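Side-chain contacts in odorant binding protein 4 (Chrysopa pallens, PDB 6JPM), which probably binds small odorant molecules as a secreted member of the insect PBP/GOBP family of odorant-binding proteins: residues T10-L13 with M14-C18; T22-T25 with D26-N30; K41-M44 with C45-C49; N48-L51 with E52-I56. All coordinates share one frame; numbering follows the deposited sequence.

Contact 1 (T10-L13 with M14-C18)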
loop_
_atom_site.group_PDB
_atom_site.type_symbol
_atom_site.label_atom_id
_atom_site.label_comp_id
_atom_site.label_asym_id
_atom_site.label_seq_id
_atom_site.Cartn_x
_atom_site.Cartn_y
_atom_site.Cartn_z
ATOM N N THR A 10 8.279 0.234 -10.729
ATOM C CA THR A 10 8.698 -0.167 -9.392
ATOM C C THR A 10 7.597 -0.957 -8.685
ATOM O O THR A 10 7.879 -1.922 -7.966
ATOM C CB THR A 10 9.100 1.070 -8.587
ATOM O OG1 THR A 10 10.307 1.610 -9.138
ATOM C CG2 THR A 10 9.350 0.712 -7.158
ATOM N N ALA A 11 6.334 -0.583 -8.902
ATOM C CA ALA A 11 5.227 -1.346 -8.326
ATOM C C ALA A 11 5.221 -2.782 -8.836
ATOM O O ALA A 11 5.022 -3.730 -8.064
ATOM C CB ALA A 11 3.902 -0.658 -8.648
ATOM N N ASN A 12 5.451 -2.964 -10.138
ATOM C CA ASN A 12 5.472 -4.309 -10.706
ATOM C C ASN A 12 6.616 -5.141 -10.132
ATOM O O ASN A 12 6.460 -6.340 -9.864
ATOM C CB ASN A 12 5.567 -4.220 -12.229
ATOM C CG ASN A 12 5.282 -5.534 -12.895
ATOM O OD1 ASN A 12 6.194 -6.289 -13.207
ATOM N ND2 ASN A 12 4.005 -5.828 -13.100
ATOM N N LEU A 13 7.763 -4.514 -9.901
ATOM C CA LEU A 13 8.892 -5.239 -9.335
ATOM C C LEU A 13 8.632 -5.632 -7.881
ATOM O O LEU A 13 9.046 -6.712 -7.437
ATOM C CB LEU A 13 10.139 -4.370 -9.468
ATOM C CG LEU A 13 11.484 -4.930 -9.033
ATOM C CD1 LEU A 13 11.733 -6.270 -9.715
ATOM C CD2 LEU A 13 12.542 -3.910 -9.423
ATOM N N MET A 14 7.968 -4.762 -7.113
ATOM C CA MET A 14 7.607 -5.126 -5.746
ATOM C C MET A 14 6.621 -6.284 -5.732
ATOM O O MET A 14 6.704 -7.177 -4.880
ATOM C CB MET A 14 7.011 -3.919 -5.020
ATOM C CG MET A 14 8.004 -2.807 -4.771
ATOM S SD MET A 14 7.326 -1.522 -3.695
ATOM C CE MET A 14 8.785 -0.519 -3.445
ATOM N N ARG A 15 5.665 -6.282 -6.658
ATOM C CA ARG A 15 4.716 -7.384 -6.708
ATOM C C ARG A 15 5.425 -8.693 -7.017
ATOM O O ARG A 15 5.158 -9.712 -6.373
ATOM C CB ARG A 15 3.623 -7.105 -7.734
ATOM C CG ARG A 15 2.547 -8.186 -7.743
ATOM C CD ARG A 15 2.051 -8.391 -9.103
ATOM N NE ARG A 15 1.283 -9.615 -9.258
ATOM C CZ ARG A 15 0.006 -9.617 -9.599
ATOM N NH1 ARG A 15 -0.601 -8.463 -9.789
ATOM N NH2 ARG A 15 -0.662 -10.756 -9.756
ATOM N N LYS A 16 6.339 -8.674 -7.991
ATOM C CA LYS A 16 7.092 -9.866 -8.375
ATOM C C LYS A 16 7.861 -10.447 -7.201
ATOM O O LYS A 16 8.033 -11.661 -7.110
ATOM C CB LYS A 16 8.075 -9.531 -9.501
ATOM C CG LYS A 16 7.465 -9.350 -10.865
ATOM C CD LYS A 16 8.577 -9.035 -11.858
ATOM C CE LYS A 16 8.077 -8.901 -13.279
ATOM N NZ LYS A 16 9.152 -8.314 -14.138
ATOM N N MET A 17 8.320 -9.602 -6.283
ATOM C CA MET A 17 8.986 -10.138 -5.104
ATOM C C MET A 17 7.987 -10.607 -4.048
ATOM O O MET A 17 8.148 -11.693 -3.478
ATOM C CB MET A 17 9.918 -9.083 -4.525
ATOM C CG MET A 17 10.380 -9.447 -3.134
ATOM S SD MET A 17 11.027 -8.013 -2.292
ATOM C CE MET A 17 9.591 -6.959 -2.294
ATOM N N CYS A 18 6.939 -9.821 -3.783
ATOM C CA CYS A 18 6.074 -10.102 -2.637
ATOM C C CYS A 18 5.026 -11.170 -2.903
ATOM O O CYS A 18 4.577 -11.828 -1.958
ATOM C CB CYS A 18 5.368 -8.826 -2.187
ATOM S SG CYS A 18 6.493 -7.748 -1.270
#

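Contact 2 (T22-T25 with D26-N30)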
loop_
_atom_site.group_PDB
_atom_site.type_symbol
_atom_site.label_atom_id
_atom_site.label_comp_id
_atom_site.label_asym_id
_atom_site.label_seq_id
_atom_site.Cartn_x
_atom_site.Cartn_y
_atom_site.Cartn_z
ATOM N N THR A 22 4.378 -14.660 -0.387
ATOM C CA THR A 22 3.146 -14.759 0.422
ATOM C C THR A 22 2.123 -15.722 -0.167
ATOM O O THR A 22 1.221 -16.000 0.539
ATOM C CB THR A 22 2.515 -13.373 0.601
ATOM O OG1 THR A 22 2.125 -12.839 -0.664
ATOM C CG2 THR A 22 3.425 -12.429 1.344
ATOM N N LYS A 23 2.245 -16.075 -1.446
ATOM C CA LYS A 23 1.322 -16.948 -2.179
ATOM C C LYS A 23 -0.077 -16.357 -2.304
ATOM O O LYS A 23 -1.050 -17.091 -2.532
ATOM C CB LYS A 23 1.246 -18.340 -1.553
ATOM C CG LYS A 23 2.573 -19.051 -1.586
ATOM C CD LYS A 23 2.967 -19.402 -2.989
ATOM C CE LYS A 23 2.199 -20.627 -3.440
ATOM N NZ LYS A 23 1.982 -21.580 -2.312
ATOM N N VAL A 24 -0.205 -15.036 -2.188
ATOM C CA VAL A 24 -1.457 -14.396 -2.557
ATOM C C VAL A 24 -1.731 -14.719 -4.024
ATOM O O VAL A 24 -0.796 -14.862 -4.822
ATOM C CB VAL A 24 -1.344 -12.886 -2.279
ATOM C CG1 VAL A 24 -0.275 -12.239 -3.163
ATOM C CG2 VAL A 24 -2.687 -12.198 -2.411
ATOM N N THR A 25 -3.006 -14.883 -4.386
ATOM C CA THR A 25 -3.324 -15.210 -5.773
ATOM C C THR A 25 -3.529 -13.935 -6.594
ATOM O O THR A 25 -3.773 -12.848 -6.057
ATOM C CB THR A 25 -4.581 -16.102 -5.883
ATOM O OG1 THR A 25 -5.762 -15.365 -5.517
ATOM C CG2 THR A 25 -4.466 -17.373 -5.006
ATOM N N ASP A 26 -3.449 -14.096 -7.920
ATOM C CA ASP A 26 -3.741 -12.991 -8.840
ATOM C C ASP A 26 -5.138 -12.433 -8.611
ATOM O O ASP A 26 -5.336 -11.214 -8.629
ATOM C CB ASP A 26 -3.628 -13.465 -10.295
ATOM C CG ASP A 26 -2.193 -13.618 -10.767
ATOM O OD1 ASP A 26 -1.240 -13.369 -9.978
ATOM O OD2 ASP A 26 -2.021 -13.991 -11.946
ATOM N N GLU A 27 -6.131 -13.310 -8.434
ATOM C CA GLU A 27 -7.491 -12.820 -8.219
ATOM C C GLU A 27 -7.619 -12.065 -6.901
ATOM O O GLU A 27 -8.360 -11.079 -6.825
ATOM C CB GLU A 27 -8.499 -13.964 -8.253
ATOM C CG GLU A 27 -9.928 -13.459 -8.093
ATOM C CD GLU A 27 -10.979 -14.496 -8.444
ATOM O OE1 GLU A 27 -10.707 -15.704 -8.281
ATOM O OE2 GLU A 27 -12.081 -14.098 -8.886
ATOM N N GLN A 28 -6.931 -12.518 -5.850
ATOM C CA GLN A 28 -6.962 -11.782 -4.582
ATOM C C GLN A 28 -6.425 -10.368 -4.754
ATOM O O GLN A 28 -7.014 -9.409 -4.253
ATOM C CB GLN A 28 -6.153 -12.516 -3.510
ATOM C CG GLN A 28 -6.892 -13.675 -2.863
ATOM C CD GLN A 28 -6.045 -14.369 -1.839
ATOM O OE1 GLN A 28 -4.906 -14.757 -2.123
ATOM N NE2 GLN A 28 -6.578 -14.505 -0.615
ATOM N N ILE A 29 -5.311 -10.222 -5.472
ATOM C CA ILE A 29 -4.752 -8.897 -5.735
ATOM C C ILE A 29 -5.700 -8.071 -6.585
ATOM O O ILE A 29 -5.903 -6.877 -6.321
ATOM C CB ILE A 29 -3.369 -9.009 -6.404
ATOM C CG1 ILE A 29 -2.347 -9.587 -5.414
ATOM C CG2 ILE A 29 -2.930 -7.639 -6.919
ATOM C CD1 ILE A 29 -1.008 -9.964 -6.075
ATOM N N ASN A 30 -6.271 -8.687 -7.637
ATOM C CA ASN A 30 -7.198 -7.979 -8.519
ATOM C C ASN A 30 -8.460 -7.548 -7.772
ATOM O O ASN A 30 -8.940 -6.420 -7.946
ATOM C CB ASN A 30 -7.557 -8.865 -9.731
ATOM C CG ASN A 30 -6.354 -9.102 -10.678
ATOM O OD1 ASN A 30 -5.373 -8.348 -10.650
ATOM N ND2 ASN A 30 -6.436 -10.146 -11.527
#

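Contact 3 (K41-M44 with C45-C49)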
loop_
_atom_site.group_PDB
_atom_site.type_symbol
_atom_site.label_atom_id
_atom_site.label_comp_id
_atom_site.label_asym_id
_atom_site.label_seq_id
_atom_site.Cartn_x
_atom_site.Cartn_y
_atom_site.Cartn_z
ATOM N N LYS A 41 -5.145 -14.428 5.170
ATOM C CA LYS A 41 -3.773 -14.126 5.648
ATOM C C LYS A 41 -2.803 -13.847 4.492
ATOM O O LYS A 41 -1.978 -13.033 4.678
ATOM C CB LYS A 41 -3.335 -15.213 6.623
ATOM C CG LYS A 41 -1.861 -15.487 6.783
ATOM C CD LYS A 41 -1.603 -16.319 8.017
ATOM C CE LYS A 41 -0.233 -16.941 8.067
ATOM N NZ LYS A 41 -0.158 -18.045 9.057
ATOM N N LYS A 42 -2.946 -14.533 3.358
ATOM C CA LYS A 42 -2.045 -14.318 2.200
ATOM C C LYS A 42 -2.201 -12.894 1.651
ATOM O O LYS A 42 -1.238 -12.295 1.398
ATOM C CB LYS A 42 -2.209 -15.373 1.106
ATOM C CG LYS A 42 -2.043 -16.815 1.538
ATOM C CD LYS A 42 -2.157 -17.780 0.406
ATOM C CE LYS A 42 -3.492 -18.470 0.320
ATOM N NZ LYS A 42 -4.608 -17.585 -0.055
ATOM N N MET A 43 -3.415 -12.409 1.519
ATOM C CA MET A 43 -3.658 -11.040 1.041
ATOM C C MET A 43 -3.084 -10.058 2.067
ATOM O O MET A 43 -2.464 -9.152 1.663
ATOM C CB MET A 43 -5.155 -10.810 0.894
ATOM C CG MET A 43 -5.534 -9.498 0.308
ATOM S SD MET A 43 -5.053 -9.321 -1.366
ATOM C CE MET A 43 -3.708 -8.172 -1.220
ATOM N N MET A 44 -3.314 -10.316 3.348
ATOM C CA MET A 44 -2.828 -9.465 4.464
ATOM C C MET A 44 -1.298 -9.419 4.469
ATOM O O MET A 44 -0.765 -8.367 4.486
ATOM C CB MET A 44 -3.365 -9.914 5.824
ATOM C CG MET A 44 -4.811 -9.581 6.015
ATOM S SD MET A 44 -5.553 -9.742 7.615
ATOM C CE MET A 44 -4.721 -11.159 8.289
ATOM N N CYS A 45 -0.667 -10.566 4.363
ATOM C CA CYS A 45 0.801 -10.640 4.378
ATOM C C CYS A 45 1.391 -10.026 3.115
ATOM O O CYS A 45 2.394 -9.457 3.222
ATOM C CB CYS A 45 1.295 -12.013 4.805
ATOM S SG CYS A 45 0.857 -12.314 6.531
ATOM N N TYR A 46 0.685 -10.108 1.994
ATOM C CA TYR A 46 1.144 -9.451 0.750
ATOM C C TYR A 46 1.192 -7.939 0.977
ATOM O O TYR A 46 2.141 -7.374 0.646
ATOM C CB TYR A 46 0.296 -9.816 -0.465
ATOM C CG TYR A 46 0.601 -9.011 -1.694
ATOM C CD1 TYR A 46 1.662 -9.336 -2.504
ATOM C CD2 TYR A 46 -0.159 -7.914 -2.039
ATOM C CE1 TYR A 46 1.932 -8.614 -3.639
ATOM C CE2 TYR A 46 0.090 -7.187 -3.180
ATOM C CZ TYR A 46 1.159 -7.530 -3.973
ATOM O OH TYR A 46 1.463 -6.834 -5.072
ATOM N N MET A 47 0.119 -7.359 1.499
ATOM C CA MET A 47 0.072 -5.907 1.789
ATOM C C MET A 47 1.184 -5.526 2.788
ATOM O O MET A 47 1.795 -4.509 2.615
ATOM C CB MET A 47 -1.312 -5.446 2.254
ATOM C CG MET A 47 -2.380 -5.391 1.157
ATOM S SD MET A 47 -1.839 -5.085 -0.523
ATOM C CE MET A 47 -1.397 -3.370 -0.412
ATOM N N ASN A 48 1.425 -6.349 3.793
ATOM C CA ASN A 48 2.515 -6.107 4.760
ATOM C C ASN A 48 3.865 -6.091 4.030
ATOM O O ASN A 48 4.624 -5.225 4.247
ATOM C CB ASN A 48 2.514 -7.107 5.897
ATOM C CG ASN A 48 3.540 -6.726 6.933
ATOM O OD1 ASN A 48 3.474 -5.682 7.520
ATOM N ND2 ASN A 48 4.536 -7.543 7.090
ATOM N N CYS A 49 4.084 -7.078 3.184
ATOM C CA CYS A 49 5.309 -7.208 2.379
ATOM C C CYS A 49 5.459 -5.965 1.504
ATOM O O CYS A 49 6.477 -5.454 1.499
ATOM C CB CYS A 49 5.281 -8.452 1.514
ATOM S SG CYS A 49 6.764 -8.685 0.513
#

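Contact 4 (N48-L51 with E52-I56)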
loop_
_atom_site.group_PDB
_atom_site.type_symbol
_atom_site.label_atom_id
_atom_site.label_comp_id
_atom_site.label_asym_id
_atom_site.label_seq_id
_atom_site.Cartn_x
_atom_site.Cartn_y
_atom_site.Cartn_z
ATOM N N ASN A 48 1.425 -6.349 3.793
ATOM C CA ASN A 48 2.515 -6.107 4.760
ATOM C C ASN A 48 3.865 -6.091 4.030
ATOM O O ASN A 48 4.624 -5.225 4.247
ATOM C CB ASN A 48 2.514 -7.107 5.897
ATOM C CG ASN A 48 3.540 -6.726 6.933
ATOM O OD1 ASN A 48 3.474 -5.682 7.520
ATOM N ND2 ASN A 48 4.536 -7.543 7.090
ATOM N N CYS A 49 4.084 -7.078 3.184
ATOM C CA CYS A 49 5.309 -7.208 2.379
ATOM C C CYS A 49 5.459 -5.965 1.504
ATOM O O CYS A 49 6.477 -5.454 1.499
ATOM C CB CYS A 49 5.281 -8.452 1.514
ATOM S SG CYS A 49 6.764 -8.685 0.513
ATOM N N ILE A 50 4.416 -5.542 0.815
ATOM C CA ILE A 50 4.506 -4.390 -0.079
ATOM C C ILE A 50 4.870 -3.137 0.711
ATOM O O ILE A 50 5.807 -2.410 0.361
ATOM C CB ILE A 50 3.185 -4.200 -0.847
ATOM C CG1 ILE A 50 3.005 -5.274 -1.946
ATOM C CG2 ILE A 50 3.097 -2.783 -1.408
ATOM C CD1 ILE A 50 4.101 -5.300 -3.026
ATOM N N LEU A 51 4.133 -2.866 1.788
ATOM C CA LEU A 51 4.344 -1.634 2.541
ATOM C C LEU A 51 5.630 -1.676 3.358
ATOM O O LEU A 51 6.238 -0.632 3.592
ATOM C CB LEU A 51 3.134 -1.346 3.428
ATOM C CG LEU A 51 1.897 -0.909 2.642
ATOM C CD1 LEU A 51 0.637 -1.159 3.455
ATOM C CD2 LEU A 51 2.021 0.589 2.247
ATOM N N GLU A 52 6.076 -2.857 3.790
ATOM C CA GLU A 52 7.423 -2.941 4.358
ATOM C C GLU A 52 8.478 -2.628 3.300
ATOM O O GLU A 52 9.424 -1.881 3.557
ATOM C CB GLU A 52 7.678 -4.326 4.953
ATOM C CG GLU A 52 7.140 -4.519 6.372
ATOM C CD GLU A 52 7.545 -5.869 6.954
ATOM O OE1 GLU A 52 8.176 -6.659 6.217
ATOM O OE2 GLU A 52 7.232 -6.147 8.133
ATOM N N THR A 53 8.308 -3.171 2.096
ATOM C CA THR A 53 9.261 -2.909 1.019
ATOM C C THR A 53 9.289 -1.437 0.640
ATOM O O THR A 53 10.355 -0.906 0.318
ATOM C CB THR A 53 8.917 -3.776 -0.186
ATOM O OG1 THR A 53 9.001 -5.144 0.206
ATOM C CG2 THR A 53 9.873 -3.522 -1.351
ATOM N N MET A 54 8.145 -0.755 0.694
ATOM C CA MET A 54 8.120 0.685 0.483
ATOM C C MET A 54 8.646 1.470 1.677
ATOM O O MET A 54 8.766 2.697 1.578
ATOM C CB MET A 54 6.699 1.158 0.173
ATOM C CG MET A 54 6.133 0.602 -1.139
ATOM S SD MET A 54 4.352 0.919 -1.241
ATOM C CE MET A 54 4.328 2.669 -1.648
ATOM N N LYS A 55 8.928 0.799 2.799
ATOM C CA LYS A 55 9.374 1.390 4.061
ATOM C C LYS A 55 8.300 2.240 4.728
ATOM O O LYS A 55 8.594 2.948 5.691
ATOM C CB LYS A 55 10.660 2.204 3.877
ATOM C CG LYS A 55 11.854 1.317 3.535
ATOM C CD LYS A 55 13.090 2.129 3.184
ATOM C CE LYS A 55 12.990 2.714 1.785
ATOM N NZ LYS A 55 14.307 3.233 1.319
ATOM N N ILE A 56 7.058 2.169 4.253
ATOM C CA ILE A 56 5.942 2.900 4.848
ATOM C C ILE A 56 5.465 2.223 6.133
ATOM O O ILE A 56 5.018 2.894 7.067
ATOM C CB ILE A 56 4.810 3.023 3.803
ATOM C CG1 ILE A 56 5.290 3.864 2.608
ATOM C CG2 ILE A 56 3.548 3.622 4.415
ATOM C CD1 ILE A 56 5.578 5.334 2.966
HETATM O O HOH W 1 5.145 -5.023 9.397
#

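Contact 1 (T10-L13 with M14-C18)
Asn12 and Lys16 meet one helical turn apart on the solvent-facing side of helix 4-22. The amide oxygen OD1 of Asn12 sits 3.2 Å from CE of Lys16 but 3.7 Å from Lys16 NZ, which makes this first of all a contact of the oxygen with the methylene next to the ammonium group. With CG trans to its own carbonyl carbon (chi1 -75°) and the rest of the chain stretched out, Lys16 runs back toward the preceding turn, and its CG lies 3.3 Å from the backbone O of Asn12. Thr10 and Met14 are arranged differently: they lie alongside each other and point the same way, the methyl CG2 of Thr10 meeting the methyl CE of Met14 at 4.0 Å. The same residue pairs are joined by i to i+4 backbone bonds, Met14 N to Thr10 O at 3.0 Å and Lys16 N to Asn12 O. Further out, Met14 packs on Ile50 and Met54, while Arg15 turns its guanidinium away to a salt bridge with Asp26 and a hydrogen bond with Gln19. Thr10 and Met14 thus make a plain apolar contact on the side facing helix 41-53, while at the solvent the Asn12 oxygen lies against the polarised end of Lys16, probably a weak electrostatic attraction rather than a hydrogen bond.

Contact 2 (T22-T25 with D26-N30)
Between Val24 and Gln28 the backbone changes from extended to helical: Thr25 keeps a psi of 162°, Asp26 opens helix 26-32, and Ile29 N closes the first turn on Thr25 O at 3.1 Å. Thr25 is the N-cap. Its OG1, turned in between its own N and carbonyl carbon (chi1 69°), faces the first turn and accepts from Gln28 N at 3.1 Å. In return the Gln28 side chain, extended beyond CG, crosses Thr25 at about a right angle and presents OE1 to Thr25 N at 3.0 Å. That bond is nearly straight, 168° at the hydrogen, and the donor lies in the carbonyl plane on a lone pair of OE1. The reciprocal pair is a capping box, and the opposite end of the amide, NE2, is held by Asp38 and Asp40. A leucine in place of Gln28 would probably leave Thr25 N without its acceptor and the two aspartates without their shared amide donor. Val24 borders the box: its CG2 touches Gln28 OE1 at 3.4 Å, and its CG1 meets CD1 of Ile29 at 3.8 Å, the two apolar side chains crossing roughly perpendicularly. Asp26 OD1 also accepts from Gln19 NE2 of helix 4-22.

Contact 3 (K41-M44 with C45-C49)
Met43, Tyr46 and Met47 form an apolar cluster along helix 41-53, the helix that contributes Cys45 and Cys49 to the disulfide framework of this odorant-binding protein. The cluster centres on one methyl group. Met43 starts with CG trans to its backbone N (chi1 -175°), then bends at chi2 and chi3, and this double bend swings CE forward along the helix. There CE touches CD2 of Tyr46 at 3.7 Å and SD of Met47 at 3.7 Å. Its approach to the ring is oblique, whereas Met43 and Met47 lie alongside each other and point the same way; Met47 CG, 3.9 Å from the same CE, extends that contact. Tyr46 sends its hydroxyl beyond the cluster to O of Pro119, the last residue of the chain, a terminal carboxylate oxygen, and its ring also packs on Val24 and Ile29. Phe32 and Gln28 border Met43, and Leu118 and Tyr116 border Met47.

Cys45 belongs to a different side of the helix. Its N bonds to Lys41 O at 2.8 Å, and its SG, held beside the backbone N, lies 3.5 Å from the same oxygen and 4.2 Å from Lys41 CG. The sulfur is fixed there by its disulfide to Cys98, just as Cys49 is bound to Cys18. The chemistry is therefore divided: the Met43 and Met47 thioethers and the Tyr46 ring, all buried, meet through apolar contacts, with the tyrosine hydroxyl satisfied by the chain terminus, while covalent sulfur links tie the helix to its neighbours.

Contact 4 (N48-L51 with E52-I56)
Asn48 and Glu52 face each other with amide and carboxylate planes turned 66° apart, too steep for a flat pairing. The result is a weak hydrogen bond from Asn48 ND2 to Glu52 OE2 at 3.2 Å, reinforced by a water that donates to both Asn48 OD1 (2.6 Å) and Glu52 OE2 (2.7 Å). OE2 thus accepts twice, and the two ends of the amide reach the same carboxylate oxygen, one directly and one through water. An alanine at Asn48 would probably leave that water and OE2 without their amide partners and the Glu52 carboxylate freer to turn. Thr53 works on the backbone: its OG1, beside its own N (chi1 -60°), donates to Cys49 O at 2.9 Å, and Thr53 N reaches the same oxygen at 3.0 Å from the other face of the carbonyl plane. The apolar side chains slant across one another, CG2 of Ile50 meeting SD of Met54 at 3.9 Å and CD2 of Leu51 meeting CB of Ile56 at 4.0 Å. Leu51 and Ile56 also share Phe104 of helix 99-111 as a neighbour. At Lys55 phi turns positive (67°), Lys55 N bonds to Glu52 O, and Ile56 N makes a weak bond to Leu51 O at 3.0 Å: the Schellman motif that closes helix 41-53 ahead of strand 57-58.

From the N terminus, contact 1 lies within helix 4-22, and contact 2 follows in the turn that leads from that helix into helix 26-32. Contacts 3 and 4 come next on helix 41-53, overlapping at Asn48 and Cys49. All four are local, so none spans a long loop; they run in series, and none nests in or crosses another. Longer links join them: the Cys18-Cys49 disulfide ties contact 1 to Cys49, which contacts 3 and 4 share, and Met14 on Met54 and Met17 on Thr53 pack helix 4-22 against the end of helix 41-53. Contact 2 also packs on 41-44, Gln28 O lying against Met43 SD, whereas contacts 2 and 4 do not touch, their centres about 16 Å apart.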